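Local coordinates for protein importin subunit beta-1 (Saccharomyces cerevisiae, PDB 5OWU) that carries proteins into the nucleus by pairing with importin alpha, the adaptor that recognises classical nuclear localization signals in cargo, at residues 567-570 / 571-575; 523-526 / 527-531; 124-128 / 129-133; 74-77 / 78-82. All coordinates share one frame; numbering follows the deposited sequence.

Contact 1 (567-570 / 571-575); sequences QSLQ and ELQSN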
ATOM      1  N   GLN A 567     -21.898   4.603  16.435  1.00 39.16           N
ATOM      2  CA  GLN A 567     -20.774   4.021  15.705  1.00 42.33           C
ATOM      3  C   GLN A 567     -20.296   2.741  16.373  1.00 32.53           C
ATOM      4  O   GLN A 567     -19.957   1.762  15.696  1.00 34.88           O
ATOM      5  CB  GLN A 567     -19.623   5.026  15.613  1.00 41.99           C
ATOM      6  CG  GLN A 567     -19.941   6.255  14.779  1.00 53.96           C
ATOM      7  CD  GLN A 567     -18.863   7.324  14.867  1.00 60.13           C
ATOM      8  OE1 GLN A 567     -18.120   7.396  15.848  1.00 67.23           O
ATOM      9  NE2 GLN A 567     -18.776   8.161  13.839  1.00 60.49           N
ATOM     10  N   SER A 568     -20.257   2.730  17.707  1.00 37.61           N
ATOM     11  CA  SER A 568     -19.841   1.527  18.420  1.00 33.92           C
ATOM     12  C   SER A 568     -20.802   0.378  18.143  1.00 28.46           C
ATOM     13  O   SER A 568     -20.381  -0.741  17.818  1.00 28.48           O
ATOM     14  CB  SER A 568     -19.750   1.822  19.918  1.00 36.06           C
ATOM     15  OG  SER A 568     -19.455   0.649  20.649  1.00 47.25           O
ATOM     16  N   LEU A 569     -22.104   0.646  18.244  1.00 27.32           N
ATOM     17  CA  LEU A 569     -23.094  -0.380  17.943  1.00 29.03           C
ATOM     18  C   LEU A 569     -22.942  -0.892  16.514  1.00 27.66           C
ATOM     19  O   LEU A 569     -23.007  -2.104  16.270  1.00 29.58           O
ATOM     20  CB  LEU A 569     -24.502   0.173  18.174  1.00 26.91           C
ATOM     21  CG  LEU A 569     -25.655  -0.780  17.858  1.00 32.90           C
ATOM     22  CD1 LEU A 569     -25.613  -2.009  18.761  1.00 33.05           C
ATOM     23  CD2 LEU A 569     -26.984  -0.053  17.993  1.00 34.25           C
ATOM     24  N   GLN A 570     -22.745   0.013  15.552  1.00 35.07           N
ATOM     25  CA  GLN A 570     -22.602  -0.405  14.158  1.00 34.58           C
ATOM     26  C   GLN A 570     -21.377  -1.298  13.969  1.00 29.35           C
ATOM     27  O   GLN A 570     -21.450  -2.334  13.298  1.00 26.91           O
ATOM     28  CB  GLN A 570     -22.528   0.826  13.254  1.00 38.19           C
ATOM     29  CG  GLN A 570     -23.902   1.404  12.927  1.00 50.85           C
ATOM     30  CD  GLN A 570     -23.899   2.916  12.747  1.00 53.89           C
ATOM     31  OE1 GLN A 570     -22.842   3.549  12.719  1.00 62.16           O
ATOM     32  NE2 GLN A 570     -25.087   3.499  12.616  1.00 52.33           N
ATOM     33  N   GLU A 571     -20.237  -0.908  14.552  1.00 32.77           N
ATOM     34  CA  GLU A 571     -19.033  -1.739  14.459  1.00 28.71           C
ATOM     35  C   GLU A 571     -19.258  -3.106  15.095  1.00 27.21           C
ATOM     36  O   GLU A 571     -18.806  -4.124  14.562  1.00 29.67           O
ATOM     37  CB  GLU A 571     -17.850  -1.027  15.118  1.00 38.33           C
ATOM     38  CG  GLU A 571     -16.584  -1.884  15.322  1.00 40.23           C
ATOM     39  CD  GLU A 571     -15.883  -2.238  14.019  1.00 52.54           C
ATOM     40  OE1 GLU A 571     -16.325  -1.758  12.953  1.00 42.86           O
ATOM     41  OE2 GLU A 571     -14.888  -3.000  14.062  1.00 43.74           O
ATOM     42  N   LEU A 572     -19.963  -3.152  16.232  1.00 33.17           N
ATOM     43  CA  LEU A 572     -20.258  -4.434  16.869  1.00 27.82           C
ATOM     44  C   LEU A 572     -21.123  -5.312  15.973  1.00 24.76           C
ATOM     45  O   LEU A 572     -20.878  -6.520  15.843  1.00 24.39           O
ATOM     46  CB  LEU A 572     -20.944  -4.208  18.216  1.00 25.56           C
ATOM     47  CG  LEU A 572     -21.523  -5.451  18.890  1.00 29.52           C
ATOM     48  CD1 LEU A 572     -20.432  -6.514  19.125  1.00 30.00           C
ATOM     49  CD2 LEU A 572     -22.190  -5.073  20.195  1.00 30.70           C
ATOM     50  N   GLN A 573     -22.150  -4.732  15.351  1.00 25.71           N
ATOM     51  CA  GLN A 573     -22.993  -5.526  14.462  1.00 26.34           C
ATOM     52  C   GLN A 573     -22.204  -6.012  13.252  1.00 24.24           C
ATOM     53  O   GLN A 573     -22.421  -7.128  12.771  1.00 25.83           O
ATOM     54  CB  GLN A 573     -24.211  -4.715  14.023  1.00 28.20           C
ATOM     55  CG  GLN A 573     -25.152  -4.399  15.166  1.00 24.38           C
ATOM     56  CD  GLN A 573     -26.401  -3.695  14.700  1.00 33.85           C
ATOM     57  OE1 GLN A 573     -26.331  -2.683  14.009  1.00 34.44           O
ATOM     58  NE2 GLN A 573     -27.554  -4.230  15.075  1.00 35.66           N
ATOM     59  N   SER A 574     -21.290  -5.183  12.747  1.00 29.27           N
ATOM     60  CA  SER A 574     -20.397  -5.612  11.674  1.00 32.81           C
ATOM     61  C   SER A 574     -19.538  -6.802  12.109  1.00 30.94           C
ATOM     62  O   SER A 574     -19.441  -7.804  11.390  1.00 31.22           O
ATOM     63  CB  SER A 574     -19.533  -4.425  11.237  1.00 33.47           C
ATOM     64  OG  SER A 574     -18.521  -4.809  10.322  1.00 39.69           O
ATOM     65  N   ASN A 575     -18.913  -6.714  13.289  1.00 27.50           N
ATOM     66  CA  ASN A 575     -18.129  -7.838  13.808  1.00 22.65           C
ATOM     67  C   ASN A 575     -18.964  -9.107  13.863  1.00 26.85           C
ATOM     68  O   ASN A 575     -18.531 -10.187  13.417  1.00 29.99           O
ATOM     69  CB  ASN A 575     -17.589  -7.520  15.211  1.00 24.70           C
ATOM     70  CG  ASN A 575     -16.721  -6.269  15.257  1.00 29.18           C
ATOM     71  OD1 ASN A 575     -16.571  -5.658  16.317  1.00 36.63           O
ATOM     72  ND2 ASN A 575     -16.151  -5.881  14.122  1.00 40.62           N
TER
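Q573 and L569 meet one helical turn apart, and the chain of Q573 can be followed outward from the backbone. Its CB lies 3.6 Å from the carbonyl O of L569, and CG comes closer still, 3.3 Å from the same O of L569. CG stands anti to the carbonyl carbon of its own residue (chi1 -66°), which folds the chain back over the preceding turn; CG also meets L569 CD1 at 4.3 Å. Beyond CG the chain runs extended and draws off, CD and OE1 each 4.1 Å from L569 O, a loose approach. At the tip NE2 leaves the segment and bonds to T553 OG1. The same L569 O accepts the Q573 backbone N at 2.9 Å (N-H...O 161°), and three more bonds of this i to i+4 kind join 567-570 to 571-575. One turn on, N575 ND2 donates to E571 OE2 at 3.1 Å, with the oxygen in the amide plane of N575 but approached from above the carboxylate plane. S574 OG turns instead to D617, while L572 packs on F521 of helix 516-530. The pattern is that of regular alpha-helix, here helix 563-586 of HEAT repeat 13.

Contact 2 (523-526 / 527-531); sequences ALTT and MVEYA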
ATOM      1  N   ALA A 523     -10.806 -13.184  16.211  1.00 23.06           N
ATOM      2  CA  ALA A 523     -10.248 -14.485  16.559  1.00 24.85           C
ATOM      3  C   ALA A 523     -11.306 -15.566  16.427  1.00 23.76           C
ATOM      4  O   ALA A 523     -11.004 -16.675  15.960  1.00 24.73           O
ATOM      5  CB  ALA A 523      -9.660 -14.461  17.971  1.00 25.40           C
ATOM      6  N   LEU A 524     -12.563 -15.239  16.748  1.00 24.02           N
ATOM      7  CA  LEU A 524     -13.619 -16.225  16.566  1.00 25.64           C
ATOM      8  C   LEU A 524     -13.712 -16.643  15.109  1.00 25.85           C
ATOM      9  O   LEU A 524     -13.909 -17.825  14.804  1.00 29.93           O
ATOM     10  CB  LEU A 524     -14.960 -15.679  17.063  1.00 26.48           C
ATOM     11  CG  LEU A 524     -15.138 -15.617  18.584  1.00 27.84           C
ATOM     12  CD1 LEU A 524     -16.494 -15.024  18.900  1.00 27.79           C
ATOM     13  CD2 LEU A 524     -14.990 -16.984  19.228  1.00 25.09           C
ATOM     14  N   THR A 525     -13.527 -15.694  14.191  1.00 25.70           N
ATOM     15  CA  THR A 525     -13.559 -16.057  12.783  1.00 29.03           C
ATOM     16  C   THR A 525     -12.470 -17.075  12.485  1.00 27.69           C
ATOM     17  O   THR A 525     -12.726 -18.119  11.869  1.00 26.13           O
ATOM     18  CB  THR A 525     -13.421 -14.804  11.921  1.00 34.00           C
ATOM     19  OG1 THR A 525     -14.568 -13.966  12.142  1.00 32.96           O
ATOM     20  CG2 THR A 525     -13.348 -15.162  10.453  1.00 29.35           C
ATOM     21  N   THR A 526     -11.256 -16.818  12.980  1.00 26.83           N
ATOM     22  CA  THR A 526     -10.184 -17.795  12.833  1.00 24.50           C
ATOM     23  C   THR A 526     -10.604 -19.138  13.418  1.00 30.08           C
ATOM     24  O   THR A 526     -10.433 -20.186  12.779  1.00 27.67           O
ATOM     25  CB  THR A 526      -8.908 -17.272  13.507  1.00 28.09           C
ATOM     26  OG1 THR A 526      -8.451 -16.099  12.825  1.00 28.17           O
ATOM     27  CG2 THR A 526      -7.804 -18.311  13.489  1.00 25.37           C
ATOM     28  N   MET A 527     -11.197 -19.129  14.624  1.00 25.34           N
ATOM     29  CA  MET A 527     -11.567 -20.404  15.230  1.00 24.88           C
ATOM     30  C   MET A 527     -12.509 -21.159  14.309  1.00 29.66           C
ATOM     31  O   MET A 527     -12.399 -22.383  14.147  1.00 25.50           O
ATOM     32  CB  MET A 527     -12.226 -20.204  16.594  1.00 26.30           C
ATOM     33  CG  MET A 527     -11.421 -19.417  17.596  1.00 25.44           C
ATOM     34  SD  MET A 527      -9.769 -20.058  17.813  1.00 30.53           S
ATOM     35  CE  MET A 527     -10.054 -21.482  18.865  1.00 33.89           C
ATOM     36  N   VAL A 528     -13.433 -20.434  13.678  1.00 29.19           N
ATOM     37  CA  VAL A 528     -14.381 -21.084  12.788  1.00 29.63           C
ATOM     38  C   VAL A 528     -13.644 -21.678  11.603  1.00 32.59           C
ATOM     39  O   VAL A 528     -13.825 -22.850  11.253  1.00 30.31           O
ATOM     40  CB  VAL A 528     -15.462 -20.090  12.330  1.00 34.55           C
ATOM     41  CG1 VAL A 528     -16.329 -20.710  11.227  1.00 29.02           C
ATOM     42  CG2 VAL A 528     -16.313 -19.671  13.498  1.00 29.13           C
ATOM     43  N   GLU A 529     -12.756 -20.890  11.004  1.00 28.89           N
ATOM     44  CA  GLU A 529     -12.203 -21.280   9.717  1.00 29.77           C
ATOM     45  C   GLU A 529     -11.256 -22.466   9.851  1.00 31.43           C
ATOM     46  O   GLU A 529     -11.136 -23.264   8.918  1.00 27.55           O
ATOM     47  CB  GLU A 529     -11.537 -20.066   9.080  1.00 38.62           C
ATOM     48  CG  GLU A 529     -12.598 -19.020   8.660  1.00 43.92           C
ATOM     49  CD  GLU A 529     -12.021 -17.703   8.179  1.00 49.12           C
ATOM     50  OE1 GLU A 529     -10.899 -17.344   8.601  1.00 45.75           O
ATOM     51  OE2 GLU A 529     -12.707 -17.018   7.384  1.00 48.26           O
ATOM     52  N   TYR A 530     -10.633 -22.641  11.016  1.00 31.72           N
ATOM     53  CA  TYR A 530      -9.754 -23.778  11.245  1.00 24.90           C
ATOM     54  C   TYR A 530     -10.422 -24.922  11.997  1.00 24.07           C
ATOM     55  O   TYR A 530      -9.756 -25.921  12.282  1.00 27.63           O
ATOM     56  CB  TYR A 530      -8.501 -23.325  12.002  1.00 29.64           C
ATOM     57  CG  TYR A 530      -7.532 -22.563  11.126  1.00 28.05           C
ATOM     58  CD1 TYR A 530      -7.641 -21.187  10.964  1.00 30.45           C
ATOM     59  CD2 TYR A 530      -6.522 -23.227  10.443  1.00 35.31           C
ATOM     60  CE1 TYR A 530      -6.757 -20.490  10.151  1.00 31.05           C
ATOM     61  CE2 TYR A 530      -5.638 -22.542   9.628  1.00 42.65           C
ATOM     62  CZ  TYR A 530      -5.756 -21.177   9.489  1.00 34.82           C
ATOM     63  OH  TYR A 530      -4.869 -20.503   8.688  1.00 41.78           O
ATOM     64  N   ALA A 531     -11.712 -24.823  12.313  1.00 30.52           N
ATOM     65  CA  ALA A 531     -12.348 -25.869  13.108  1.00 29.38           C
ATOM     66  C   ALA A 531     -12.373 -27.182  12.337  1.00 30.74           C
ATOM     67  O   ALA A 531     -12.541 -27.202  11.118  1.00 30.36           O
ATOM     68  CB  ALA A 531     -13.766 -25.465  13.511  1.00 29.46           C
TER
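The ring of Y530 has the carbonyl O of T526 at its edge, in the ring plane, with CD1 3.5 Å from that T526 O. CG2 of T526 meets Y530 CD1 from out of the ring plane, 3.8 Å away, and the two side chains run side by side in one direction. T526 OG1 stands beside the backbone N (chi1 -65°), which puts CG2 anti to that N and on the side of the ring. One residue earlier, E529 likewise runs alongside its i-4 partner T525, whose CG2 is 3.6 Å from E529 OE2, and E529 CG sits 3.3 Å from T525 O.

Beneath these side chains runs the last part of helix 516-530 in HEAT repeat 12, and four i to i+4 backbone bonds document it, from M527 N to A523 O (2.8 Å) through to Y530 N to T526 O (3.0 Å). An alanine at Y530 removes the ring, which would probably leave the T526 methyl less covered and open a gap beside Y496, which the ring also touches.

M527 bends at chi2 and chi3, and its CG passes 3.2 Å from A523 O. V528 CG2 lies 3.3 Å from L524 O. Farther out, M527 packs against L503 and V481, and V528 on I542 and V583. Near the helix end, K586 NZ bonds to the carbonyl oxygens of V528 and A531, whereas M527 O accepts from the hydroxyl of Y496.

Contact 3 (124-128 / 129-133); sequences DIELP and HGAWP
H129 folds its imidazole back onto the helix it follows: ND1 donates to I125 O at 2.9 Å, approaching the carbonyl nearly head-on (C=O...N 170°), although that oxygen is tilted somewhat from the ring plane. The torsion responsible is chi1, -68°, which places CG beside the backbone N and swings the ring toward the preceding turn.

E126 O receives two donors from opposite faces of its plane, H129 N at 2.8 Å and A131 N at 3.1 Å. With G130 N bonded to L127 O (2.9 Å) and a positive phi at G130, the set is a Schellman motif with G130 as its C-prime residue.

The E126 side chain runs extended beyond CG and carries OE1 to within 3.3 Å of W132 CB. W132 has CG anti to its backbone N; the two side chains cross at about a right angle, carboxylate and ring planes 76° apart, and CB, not the indole, makes the close approach. L127 CG stands anti to its carbonyl carbon, and L127 CD2 approaches A131 O at 3.6 Å.

The charge of E126 is met from outside: OE1 forms a salt bridge with K97, which also makes a cation-pi contact with W132, and OE2 accepts from W84 NE1. The turn lies between helix 109-126 and helix 133-142, with I125 and H129 packed on helix 74-87, L127 on helix 149-165, and W132 on helix 90-104.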
ATOM      1  N   ASP A 124       8.285  21.935 -16.562  1.00 19.79           N
ATOM      2  CA  ASP A 124       8.113  20.516 -16.824  1.00 22.66           C
ATOM      3  C   ASP A 124       7.685  20.272 -18.258  1.00 25.46           C
ATOM      4  O   ASP A 124       7.987  19.214 -18.820  1.00 28.19           O
ATOM      5  CB  ASP A 124       7.095  19.915 -15.859  1.00 26.16           C
ATOM      6  CG  ASP A 124       7.693  19.626 -14.488  1.00 38.37           C
ATOM      7  OD1 ASP A 124       8.929  19.654 -14.359  1.00 32.70           O
ATOM      8  OD2 ASP A 124       6.929  19.368 -13.540  1.00 41.12           O
ATOM      9  N   ILE A 125       6.987  21.228 -18.874  1.00 28.24           N
ATOM     10  CA  ILE A 125       6.683  21.070 -20.295  1.00 28.46           C
ATOM     11  C   ILE A 125       7.885  21.431 -21.164  1.00 27.68           C
ATOM     12  O   ILE A 125       8.238  20.696 -22.089  1.00 29.01           O
ATOM     13  CB  ILE A 125       5.456  21.909 -20.678  1.00 22.45           C
ATOM     14  CG1 ILE A 125       4.208  21.331 -20.019  1.00 26.12           C
ATOM     15  CG2 ILE A 125       5.283  21.930 -22.205  1.00 25.15           C
ATOM     16  CD1 ILE A 125       3.068  22.323 -19.913  1.00 22.18           C
ATOM     17  N   GLU A 126       8.525  22.568 -20.901  1.00 25.48           N
ATOM     18  CA  GLU A 126       9.454  23.143 -21.867  1.00 21.38           C
ATOM     19  C   GLU A 126      10.881  22.603 -21.761  1.00 32.89           C
ATOM     20  O   GLU A 126      11.525  22.377 -22.789  1.00 30.33           O
ATOM     21  CB  GLU A 126       9.470  24.662 -21.723  1.00 21.74           C
ATOM     22  CG  GLU A 126       8.117  25.316 -22.072  1.00 26.43           C
ATOM     23  CD  GLU A 126       8.259  26.757 -22.520  1.00 33.09           C
ATOM     24  OE1 GLU A 126       9.351  27.340 -22.341  1.00 28.24           O
ATOM     25  OE2 GLU A 126       7.274  27.311 -23.055  1.00 27.27           O
ATOM     26  N   LEU A 127      11.406  22.409 -20.554  1.00 26.88           N
ATOM     27  CA  LEU A 127      12.799  21.984 -20.429  1.00 33.91           C
ATOM     28  C   LEU A 127      13.077  20.685 -21.171  1.00 37.84           C
ATOM     29  O   LEU A 127      14.115  20.606 -21.854  1.00 31.19           O
ATOM     30  CB  LEU A 127      13.189  21.858 -18.948  1.00 27.61           C
ATOM     31  CG  LEU A 127      13.228  23.150 -18.126  1.00 33.46           C
ATOM     32  CD1 LEU A 127      13.601  22.848 -16.684  1.00 38.50           C
ATOM     33  CD2 LEU A 127      14.193  24.157 -18.710  1.00 39.21           C
ATOM     34  N   PRO A 128      12.229  19.658 -21.101  1.00 35.55           N
ATOM     35  CA  PRO A 128      12.471  18.455 -21.917  1.00 39.75           C
ATOM     36  C   PRO A 128      12.502  18.729 -23.413  1.00 42.67           C
ATOM     37  O   PRO A 128      13.039  17.909 -24.167  1.00 49.67           O
ATOM     38  CB  PRO A 128      11.301  17.535 -21.541  1.00 45.09           C
ATOM     39  CG  PRO A 128      10.842  18.027 -20.211  1.00 47.59           C
ATOM     40  CD  PRO A 128      11.060  19.503 -20.220  1.00 41.99           C
ATOM     41  N   HIS A 129      11.940  19.846 -23.872  1.00 33.59           N
ATOM     42  CA  HIS A 129      11.987  20.225 -25.277  1.00 40.95           C
ATOM     43  C   HIS A 129      13.082  21.257 -25.561  1.00 38.32           C
ATOM     44  O   HIS A 129      12.999  21.984 -26.558  1.00 49.68           O
ATOM     45  CB  HIS A 129      10.625  20.761 -25.721  1.00 31.51           C
ATOM     46  CG  HIS A 129       9.539  19.726 -25.745  1.00 42.12           C
ATOM     47  ND1 HIS A 129       8.871  19.317 -24.612  1.00 50.34           N
ATOM     48  CD2 HIS A 129       8.998  19.027 -26.772  1.00 42.73           C
ATOM     49  CE1 HIS A 129       7.971  18.405 -24.938  1.00 42.04           C
ATOM     50  NE2 HIS A 129       8.029  18.210 -26.242  1.00 43.99           N
ATOM     51  N   GLY A 130      14.089  21.343 -24.693  1.00 46.18           N
ATOM     52  CA  GLY A 130      15.182  22.289 -24.869  1.00 45.96           C
ATOM     53  C   GLY A 130      14.772  23.745 -24.937  1.00 44.32           C
ATOM     54  O   GLY A 130      15.475  24.548 -25.561  1.00 47.97           O
ATOM     55  N   ALA A 131      13.658  24.114 -24.308  1.00 37.33           N
ATOM     56  CA  ALA A 131      13.174  25.487 -24.313  1.00 31.99           C
ATOM     57  C   ALA A 131      13.375  26.116 -22.931  1.00 27.01           C
ATOM     58  O   ALA A 131      13.974  25.517 -22.036  1.00 27.15           O
ATOM     59  CB  ALA A 131      11.712  25.521 -24.753  1.00 34.14           C
ATOM     60  N   TRP A 132      12.854  27.338 -22.765  1.00 26.51           N
ATOM     61  CA  TRP A 132      13.047  28.190 -21.595  1.00 33.64           C
ATOM     62  C   TRP A 132      14.490  28.108 -21.095  1.00 30.84           C
ATOM     63  O   TRP A 132      14.722  27.851 -19.910  1.00 28.56           O
ATOM     64  CB  TRP A 132      12.059  27.819 -20.477  1.00 21.88           C
ATOM     65  CG  TRP A 132      11.714  28.980 -19.550  1.00 19.33           C
ATOM     66  CD1 TRP A 132      12.221  30.251 -19.601  1.00 23.78           C
ATOM     67  CD2 TRP A 132      10.780  28.972 -18.452  1.00 24.10           C
ATOM     68  NE1 TRP A 132      11.670  31.025 -18.608  1.00 22.90           N
ATOM     69  CE2 TRP A 132      10.783  30.266 -17.891  1.00 23.39           C
ATOM     70  CE3 TRP A 132       9.943  27.999 -17.893  1.00 26.95           C
ATOM     71  CZ2 TRP A 132       9.983  30.612 -16.805  1.00 29.20           C
ATOM     72  CZ3 TRP A 132       9.154  28.341 -16.813  1.00 25.01           C
ATOM     73  CH2 TRP A 132       9.177  29.639 -16.281  1.00 20.65           C
ATOM     74  N   PRO A 133      15.490  28.339 -21.956  1.00 36.66           N
ATOM     75  CA  PRO A 133      16.884  28.240 -21.492  1.00 34.93           C
ATOM     76  C   PRO A 133      17.259  29.303 -20.479  1.00 37.50           C
ATOM     77  O   PRO A 133      18.255  29.138 -19.768  1.00 36.37           O
ATOM     78  CB  PRO A 133      17.697  28.397 -22.784  1.00 40.67           C
ATOM     79  CG  PRO A 133      16.829  29.236 -23.661  1.00 34.62           C
ATOM     80  CD  PRO A 133      15.412  28.789 -23.358  1.00 39.81           C
TER

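Contact 4 (74-77 / 78-82); sequences SVKT and QQFAQ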
ATOM      1  N   SER A  74      -1.031  10.447 -17.067  1.00 41.44           N
ATOM      2  CA  SER A  74      -0.000  10.655 -18.076  0.54 49.53           C
ATOM      3  C   SER A  74      -0.600  11.119 -19.399  1.00 48.09           C
ATOM      4  O   SER A  74      -0.010  11.956 -20.098  1.00 47.57           O
ATOM      5  CB  SER A  74       0.798   9.368 -18.267  0.54 51.80           C
ATOM      6  OG  SER A  74       1.304   8.906 -17.026  0.54 55.37           O
ATOM      7  N   VAL A  75      -1.770  10.588 -19.765  1.00 53.92           N
ATOM      8  CA  VAL A  75      -2.415  10.996 -21.012  1.00 47.63           C
ATOM      9  C   VAL A  75      -2.776  12.477 -20.954  1.00 40.69           C
ATOM     10  O   VAL A  75      -2.489  13.245 -21.883  1.00 41.77           O
ATOM     11  CB  VAL A  75      -3.651  10.119 -21.287  1.00 57.47           C
ATOM     12  CG1 VAL A  75      -4.362  10.561 -22.559  1.00 54.05           C
ATOM     13  CG2 VAL A  75      -3.249   8.652 -21.393  1.00 55.60           C
ATOM     14  N   LYS A  76      -3.405  12.898 -19.855  1.00 38.98           N
ATOM     15  CA  LYS A  76      -3.704  14.314 -19.663  1.00 49.93           C
ATOM     16  C   LYS A  76      -2.430  15.147 -19.660  1.00 42.66           C
ATOM     17  O   LYS A  76      -2.394  16.239 -20.234  1.00 39.86           O
ATOM     18  CB  LYS A  76      -4.475  14.516 -18.357  1.00 58.63           C
ATOM     19  CG  LYS A  76      -5.944  14.106 -18.414  1.00 64.33           C
ATOM     20  CD  LYS A  76      -6.783  15.122 -19.175  1.00 68.96           C
ATOM     21  CE  LYS A  76      -8.221  14.646 -19.354  1.00 81.10           C
ATOM     22  NZ  LYS A  76      -8.313  13.413 -20.189  1.00 86.36           N
ATOM     23  N   THR A  77      -1.376  14.656 -19.008  1.00 39.00           N
ATOM     24  CA  THR A  77      -0.092  15.347 -19.039  1.00 39.74           C
ATOM     25  C   THR A  77       0.333  15.643 -20.473  1.00 34.88           C
ATOM     26  O   THR A  77       0.675  16.784 -20.809  1.00 34.63           O
ATOM     27  CB  THR A  77       0.967  14.504 -18.315  1.00 47.29           C
ATOM     28  OG1 THR A  77       0.740  14.568 -16.903  1.00 57.14           O
ATOM     29  CG2 THR A  77       2.386  14.997 -18.610  1.00 47.82           C
ATOM     30  N   GLN A  78       0.311  14.621 -21.337  1.00 35.61           N
ATOM     31  CA  GLN A  78       0.723  14.804 -22.728  1.00 44.48           C
ATOM     32  C   GLN A  78      -0.185  15.788 -23.464  1.00 37.21           C
ATOM     33  O   GLN A  78       0.296  16.637 -24.231  1.00 35.87           O
ATOM     34  CB  GLN A  78       0.731  13.454 -23.448  1.00 49.28           C
ATOM     35  CG  GLN A  78       1.292  13.485 -24.866  1.00 64.36           C
ATOM     36  CD  GLN A  78       2.797  13.700 -24.905  1.00 77.52           C
ATOM     37  OE1 GLN A  78       3.408  14.116 -23.919  1.00 71.17           O
ATOM     38  NE2 GLN A  78       3.403  13.408 -26.051  1.00 85.83           N
ATOM     39  N   GLN A  79      -1.502  15.674 -23.265  1.00 39.30           N
ATOM     40  CA  GLN A  79      -2.430  16.601 -23.909  1.00 37.01           C
ATOM     41  C   GLN A  79      -2.152  18.040 -23.485  1.00 34.65           C
ATOM     42  O   GLN A  79      -2.115  18.951 -24.321  1.00 30.94           O
ATOM     43  CB  GLN A  79      -3.871  16.212 -23.574  1.00 41.33           C
ATOM     44  CG  GLN A  79      -4.337  14.943 -24.267  1.00 56.20           C
ATOM     45  CD  GLN A  79      -5.651  14.424 -23.716  1.00 65.78           C
ATOM     46  OE1 GLN A  79      -6.366  15.135 -23.010  1.00 67.45           O
ATOM     47  NE2 GLN A  79      -5.969  13.172 -24.029  1.00 62.35           N
ATOM     48  N   PHE A  80      -1.964  18.263 -22.182  1.00 30.90           N
ATOM     49  CA  PHE A  80      -1.651  19.597 -21.682  1.00 30.86           C
ATOM     50  C   PHE A  80      -0.353  20.118 -22.283  1.00 28.33           C
ATOM     51  O   PHE A  80      -0.255  21.297 -22.652  1.00 30.60           O
ATOM     52  CB  PHE A  80      -1.547  19.581 -20.153  1.00 31.76           C
ATOM     53  CG  PHE A  80      -2.864  19.430 -19.430  1.00 39.67           C
ATOM     54  CD1 PHE A  80      -4.077  19.560 -20.089  1.00 28.80           C
ATOM     55  CD2 PHE A  80      -2.880  19.180 -18.063  1.00 31.85           C
ATOM     56  CE1 PHE A  80      -5.274  19.425 -19.404  1.00 32.79           C
ATOM     57  CE2 PHE A  80      -4.072  19.050 -17.380  1.00 41.42           C
ATOM     58  CZ  PHE A  80      -5.273  19.168 -18.058  1.00 33.19           C
ATOM     59  N   ALA A  81       0.657  19.254 -22.393  1.00 29.74           N
ATOM     60  CA  ALA A  81       1.928  19.687 -22.961  1.00 28.01           C
ATOM     61  C   ALA A  81       1.739  20.151 -24.398  1.00 31.53           C
ATOM     62  O   ALA A  81       2.191  21.239 -24.781  1.00 28.59           O
ATOM     63  CB  ALA A  81       2.957  18.555 -22.888  1.00 30.93           C
ATOM     64  N   GLN A  82       1.065  19.338 -25.214  1.00 29.45           N
ATOM     65  CA  GLN A  82       0.876  19.721 -26.609  1.00 26.76           C
ATOM     66  C   GLN A  82       0.004  20.968 -26.742  1.00 26.89           C
ATOM     67  O   GLN A  82       0.223  21.784 -27.651  1.00 25.17           O
ATOM     68  CB  GLN A  82       0.272  18.564 -27.401  1.00 32.52           C
ATOM     69  CG  GLN A  82       0.020  18.920 -28.868  1.00 48.55           C
ATOM     70  CD  GLN A  82      -0.379  17.731 -29.713  1.00 55.58           C
ATOM     71  OE1 GLN A  82      -0.038  16.589 -29.405  1.00 65.35           O
ATOM     72  NE2 GLN A  82      -1.110  17.995 -30.789  1.00 52.36           N
TER
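V75 and Q79 meet through apolar and polar atoms at once: CG1 of the valine lies 3.4 Å from Q79 NE2, the two side chains slanting across each other. Among the van der Waals contacts, this one arises because V75 CG1 stands anti to its backbone N (chi1 178°), while the extended chain of Q79 carries its amide back past the preceding turn. F80 adds a face contact, with K76 O over one side of its ring and 3.3 Å from F80 CG; K76 C is also above that face, offset toward the rim.

The hydrogen bonds between the segments are of the backbone. F80 N reaches K76 O at 2.8 Å. Q78 N to S74 O, Q79 N to V75 O and A81 N to T77 O complete the set.

The charged end of K76, whose chain bends at chi2 and chi4, makes a long approach only: NZ stops 3.8 Å from Q79 OE1, too far for a hydrogen bond. The hydroxyl of T77 turns back to D73 O, and D73 OD1 accepts V75 N at the start of helix 74-87.

Chemically, the backbone supplies every hydrogen bond that joins 74-77 to 78-82; K76 and Q79 add a long polar approach, and Q79 also packs on V75, consistent with this exposed helical surface.

In the fold
Along the chain the order is contact 4, contact 3, contact 2, contact 1. Contacts 4 and 3 lie near the N-terminal end, on helix 74-87 and at the end of helix 109-126; their centres are 15 Å apart and I125 CG1 packs on A81 CA at 4.1 Å. Contacts 2 and 1 belong to HEAT repeats 12 and 13, on helices 516-530 and 563-586. Their centres are 20 Å apart and their nearest atoms about 6 Å, without touching, though L572 on F521 and T525 on V579 pack the two helices together. Between the two pairs the centres are 46 to 60 Å apart, a separation consistent with the elongated HEAT-repeat superhelix of the importin beta family.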